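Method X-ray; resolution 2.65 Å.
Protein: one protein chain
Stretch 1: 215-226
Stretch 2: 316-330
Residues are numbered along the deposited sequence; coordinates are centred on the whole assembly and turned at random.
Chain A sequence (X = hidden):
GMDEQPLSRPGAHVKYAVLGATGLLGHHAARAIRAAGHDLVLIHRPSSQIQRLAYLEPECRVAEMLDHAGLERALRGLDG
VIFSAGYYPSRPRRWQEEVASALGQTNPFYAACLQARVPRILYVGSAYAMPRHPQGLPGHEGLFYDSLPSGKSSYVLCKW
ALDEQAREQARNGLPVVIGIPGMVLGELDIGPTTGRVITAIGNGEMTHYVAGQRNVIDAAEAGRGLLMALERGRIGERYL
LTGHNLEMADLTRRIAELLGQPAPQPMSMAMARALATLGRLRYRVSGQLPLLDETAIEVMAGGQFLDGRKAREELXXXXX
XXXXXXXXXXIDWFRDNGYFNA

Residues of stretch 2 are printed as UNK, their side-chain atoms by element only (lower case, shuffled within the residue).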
# COMPACT_ATOMS: atom_id res chain seq x y z
N ASN A 215 -6.82 -3.22 -24.19
CA ASN A 215 -6.82 -2.44 -25.44
C ASN A 215 -5.90 -1.24 -25.31
O ASN A 215 -6.05 -0.41 -24.40
CB ASN A 215 -8.20 -1.96 -25.84
CG ASN A 215 -8.22 -1.36 -27.25
OD1 ASN A 215 -8.12 -0.15 -27.42
ND2 ASN A 215 -8.35 -2.22 -28.27
N VAL A 216 -4.95 -1.18 -26.25
CA VAL A 216 -3.95 -0.13 -26.32
C VAL A 216 -4.25 0.76 -27.52
O VAL A 216 -4.67 0.25 -28.56
CB VAL A 216 -2.56 -0.76 -26.46
CG1 VAL A 216 -1.53 0.25 -26.95
CG2 VAL A 216 -2.15 -1.33 -25.14
N ILE A 217 -4.05 2.07 -27.38
CA ILE A 217 -4.32 3.02 -28.46
C ILE A 217 -3.22 4.05 -28.58
O ILE A 217 -2.64 4.50 -27.59
CB ILE A 217 -5.70 3.75 -28.33
CG1 ILE A 217 -6.03 4.48 -29.65
CG2 ILE A 217 -5.69 4.70 -27.15
CD1 ILE A 217 -7.08 5.50 -29.58
N ASP A 218 -2.93 4.41 -29.83
CA ASP A 218 -1.88 5.34 -30.16
C ASP A 218 -2.33 6.75 -29.69
O ASP A 218 -3.48 7.13 -29.85
CB ASP A 218 -1.62 5.23 -31.67
CG ASP A 218 -0.63 6.26 -32.21
OD1 ASP A 218 0.56 5.90 -32.33
OD2 ASP A 218 -1.04 7.39 -32.57
N ALA A 219 -1.42 7.49 -29.08
CA ALA A 219 -1.78 8.76 -28.49
C ALA A 219 -2.28 9.73 -29.55
O ALA A 219 -3.31 10.38 -29.36
CB ALA A 219 -0.60 9.34 -27.75
N ALA A 220 -1.54 9.84 -30.65
CA ALA A 220 -1.88 10.81 -31.70
C ALA A 220 -3.30 10.56 -32.17
O ALA A 220 -4.07 11.49 -32.32
CB ALA A 220 -0.89 10.74 -32.89
N GLU A 221 -3.66 9.30 -32.37
CA GLU A 221 -4.99 8.95 -32.83
C GLU A 221 -6.04 9.24 -31.78
O GLU A 221 -7.08 9.82 -32.10
CB GLU A 221 -5.10 7.47 -33.26
CG GLU A 221 -3.95 7.00 -34.10
CD GLU A 221 -4.35 6.21 -35.32
OE1 GLU A 221 -4.70 6.85 -36.33
OE2 GLU A 221 -4.26 4.97 -35.29
N ALA A 222 -5.78 8.82 -30.53
CA ALA A 222 -6.78 8.99 -29.46
C ALA A 222 -7.21 10.46 -29.37
O ALA A 222 -8.38 10.76 -29.21
CB ALA A 222 -6.26 8.47 -28.14
N GLY A 223 -6.26 11.36 -29.54
CA GLY A 223 -6.55 12.79 -29.65
C GLY A 223 -7.49 13.16 -30.79
O GLY A 223 -8.34 14.02 -30.65
N ARG A 224 -7.32 12.52 -31.94
CA ARG A 224 -8.19 12.79 -33.06
C ARG A 224 -9.58 12.20 -32.79
O ARG A 224 -10.60 12.82 -33.10
CB ARG A 224 -7.57 12.25 -34.34
CG ARG A 224 -6.27 13.01 -34.71
CD ARG A 224 -5.77 12.78 -36.12
NE ARG A 224 -5.04 11.52 -36.19
CZ ARG A 224 -3.71 11.39 -36.12
NH1 ARG A 224 -2.90 12.44 -35.99
NH2 ARG A 224 -3.19 10.17 -36.18
N GLY A 225 -9.61 11.03 -32.18
CA GLY A 225 -10.86 10.43 -31.76
C GLY A 225 -11.63 11.31 -30.80
O GLY A 225 -12.84 11.38 -30.87
N LEU A 226 -10.93 11.96 -29.89
CA LEU A 226 -11.60 12.87 -28.96
C LEU A 226 -12.24 14.02 -29.72
O LEU A 226 -13.43 14.30 -29.53
CB LEU A 226 -10.62 13.40 -27.89
CG LEU A 226 -10.04 12.40 -26.89
CD1 LEU A 226 -9.13 13.12 -25.93
CD2 LEU A 226 -11.14 11.73 -26.15
N UNK A 316 -16.79 8.01 -37.71
CA UNK A 316 -15.80 7.82 -38.76
C UNK A 316 -14.44 7.46 -38.18
O UNK A 316 -13.44 7.44 -38.90
N UNK A 317 -14.38 7.16 -36.89
CA UNK A 317 -13.08 6.93 -36.26
C UNK A 317 -12.63 5.49 -36.19
O UNK A 317 -13.38 4.60 -35.80
c UNK A 317 -10.53 5.61 -32.76
c UNK A 317 -13.03 7.48 -34.85
c UNK A 317 -11.77 7.11 -34.14
c UNK A 317 -11.70 5.97 -33.38
c UNK A 317 -9.39 6.37 -32.93
c UNK A 317 -9.44 7.52 -33.70
c UNK A 317 -10.62 7.87 -34.32
N UNK A 318 -11.37 5.28 -36.52
CA UNK A 318 -10.72 4.01 -36.24
C UNK A 318 -9.22 4.15 -36.45
O UNK A 318 -8.77 5.01 -37.20
c UNK A 318 -9.83 2.88 -40.59
c UNK A 318 -10.82 3.49 -41.32
c UNK A 318 -11.98 3.90 -40.71
c UNK A 318 -12.13 3.71 -39.35
c UNK A 318 -9.99 2.69 -39.25
c UNK A 318 -11.14 3.11 -38.61
c UNK A 318 -11.32 2.89 -37.13
N UNK A 319 -8.45 3.27 -35.82
CA UNK A 319 -7.00 3.32 -35.87
C UNK A 319 -6.48 2.78 -37.18
O UNK A 319 -7.06 1.84 -37.74
o UNK A 319 -4.99 2.60 -34.67
c UNK A 319 -6.40 2.50 -34.73
N UNK A 320 -5.40 3.40 -37.66
CA UNK A 320 -4.70 2.94 -38.86
C UNK A 320 -3.20 2.71 -38.61
O UNK A 320 -2.51 2.24 -39.49
o UNK A 320 -4.72 5.28 -39.69
c UNK A 320 -4.93 3.92 -40.07
c UNK A 320 -6.34 3.83 -40.56
N UNK A 321 -2.73 3.00 -37.40
CA UNK A 321 -1.30 2.97 -37.05
C UNK A 321 -0.87 1.59 -36.56
O UNK A 321 -1.52 1.00 -35.72
c UNK A 321 -0.97 4.05 -35.96
c UNK A 321 0.51 4.22 -35.73
o UNK A 321 -1.51 5.32 -36.37
N UNK A 322 0.22 1.06 -37.11
CA UNK A 322 0.79 -0.19 -36.61
C UNK A 322 1.21 0.03 -35.17
O UNK A 322 1.71 1.10 -34.84
c UNK A 322 1.99 -0.59 -37.43
N UNK A 323 0.98 -0.98 -34.34
CA UNK A 323 1.38 -0.95 -32.92
C UNK A 323 2.85 -0.73 -32.70
O UNK A 323 3.22 -0.14 -31.72
c UNK A 323 1.30 -2.33 -30.72
c UNK A 323 0.62 -1.15 -29.99
c UNK A 323 1.03 -2.27 -32.23
c UNK A 323 0.82 -3.66 -30.19
N UNK A 324 3.69 -1.25 -33.59
CA UNK A 324 5.14 -1.12 -33.45
C UNK A 324 5.54 0.32 -33.64
O UNK A 324 6.46 0.81 -32.97
o UNK A 324 6.68 -4.14 -34.90
c UNK A 324 5.88 -1.96 -34.50
c UNK A 324 6.04 -3.42 -34.10
o UNK A 324 5.54 -3.83 -33.02
N UNK A 325 4.88 1.00 -34.58
CA UNK A 325 5.19 2.40 -34.87
C UNK A 325 4.87 3.25 -33.64
O UNK A 325 5.59 4.19 -33.33
o UNK A 325 4.02 1.19 -37.72
o UNK A 325 5.79 2.41 -38.00
c UNK A 325 4.42 2.90 -36.10
c UNK A 325 4.77 2.12 -37.36
N UNK A 326 3.81 2.89 -32.92
CA UNK A 326 3.41 3.61 -31.71
C UNK A 326 4.42 3.34 -30.61
O UNK A 326 4.95 4.27 -30.03
c UNK A 326 1.72 3.81 -29.92
c UNK A 326 2.07 3.15 -31.21
o UNK A 326 1.09 3.45 -32.20
N UNK A 327 4.68 2.07 -30.36
CA UNK A 327 5.67 1.71 -29.36
C UNK A 327 7.05 2.27 -29.67
O UNK A 327 7.77 2.58 -28.74
c UNK A 327 4.89 -2.04 -28.72
c UNK A 327 4.53 -0.57 -28.85
c UNK A 327 5.80 0.20 -29.18
c UNK A 327 3.89 -0.01 -27.61
N UNK A 328 7.44 2.37 -30.94
CA UNK A 328 8.75 2.98 -31.28
C UNK A 328 8.78 4.49 -31.07
O UNK A 328 9.83 5.05 -30.74
c UNK A 328 9.98 1.35 -32.81
c UNK A 328 9.18 2.65 -32.71
c UNK A 328 10.10 0.86 -34.25
c UNK A 328 11.35 1.54 -32.20
N UNK A 329 7.65 5.16 -31.24
CA UNK A 329 7.64 6.61 -31.20
C UNK A 329 7.71 7.04 -29.75
O UNK A 329 8.39 8.00 -29.40
c UNK A 329 6.48 8.51 -32.46
c UNK A 329 3.37 7.50 -33.89
c UNK A 329 5.12 9.00 -32.92
n UNK A 329 4.57 8.08 -33.93
c UNK A 329 6.37 7.13 -31.85
n UNK A 329 2.49 7.73 -32.91
n UNK A 329 3.04 6.68 -34.87
N UNK A 330 7.01 6.28 -28.91
CA UNK A 330 7.10 6.43 -27.47
C UNK A 330 8.52 6.15 -27.02
O UNK A 330 9.14 6.97 -26.34
c UNK A 330 6.13 5.47 -26.78
O HOH W 1 -3.81 2.57 -32.03
O HOH W 2 -0.22 8.07 -35.05

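Position 316 has no side-chain atoms, and its phi of 78° is positive as the chain leaves a helix; a CB here would be jammed against the preceding carbonyl oxygen, so the residue is Gly316. Position 317 carries one carbon followed by a ring of six, pointing toward stretch 1, where one ring atom lies 3.6 Å from Gly225 CA. It is Phe317. Its ring meets the backbone of the first helix, with CE2 3.7 Å from Glu221 O, and CZ reaches Ile217 CD1 at 4.2 Å. The bare glycine leaves room for the ring; an ideal CB on Gly225 would sit a tight 3.2 Å from Phe317 CE2.

Position 318 again shows one carbon and a six-carbon ring, but its CA-to-CB bond points away and the ring touches nothing on stretch 1: Phe318. At 319 the side chain is one carbon and one oxygen, the latter 2.6 Å from Glu221 OE2. This is Ser319, whose OG donates to that carboxylate oxygen and accepts from a water 2.9 Å away; the same water accepts from Asp218 N at 3.0 Å.

Position 320 has a carbon bearing one oxygen and one carbon, the branching of a threonine. Thr320 contributes chiefly its backbone, N donating to Glu221 OE2 at 3.1 Å, while its OG1 stays 3.7 Å from Glu221 OE1. The same branched pattern recurs at 321, with the oxygen in weak contact, 3.0 Å from Glu221 OE2, and the carbon branch 3.8 Å from Asp218 OD1, giving Thr321. Its N donates to Glu221 OE2 at 3.3 Å.

A single carbon, directed away, identifies 322 as Ala322, the N-cap of the second helix. Position 323 has four carbons forked at the second, and one tip lies 4.0 Å from Val216 CG1; it is Leu323, forming an apolar contact through CD1. Positions 324 and 325 each end in a carbon with two oxygens after one other carbon, and neither touches stretch 1: Asp324 and Asp325.

At 326 a carbon bears an oxygen and a carbon, and the oxygen lies 2.5 Å from Asp218 OD1. This is Thr326, whose OG1 donates to it. Positions 327 and 328 both have four carbons forked at the second, without close contact to stretch 1: Leu327 and Leu328. At 329, three carbons lead to a nitrogen and a carbon with two more nitrogens, one of them 2.7 Å from Asp218 OD1. This is Arg329, and the contact is a salt bridge, with NH1 donating and the carboxylate oxygen lying at the guanidinium edge. One carbon at 330, out of reach, gives Ala330.

Two acidic residues organise the contact. Glu221 OE2 gathers the Ser319 hydroxyl and the Thr320 and Thr321 amides, with the Thr321 hydroxyl close by, while Asp218 OD1 receives Thr326 and Arg329 from the helix. Asp218 OD2 meanwhile caps its own helix, accepting from Glu221 N at 3.2 Å. Apolar packing by Phe317 and Leu323 completes the contact, with 508 Å² of surface buried, both sides summed.

Stretch 2 316-330: GFFSTTALDDTLLRA
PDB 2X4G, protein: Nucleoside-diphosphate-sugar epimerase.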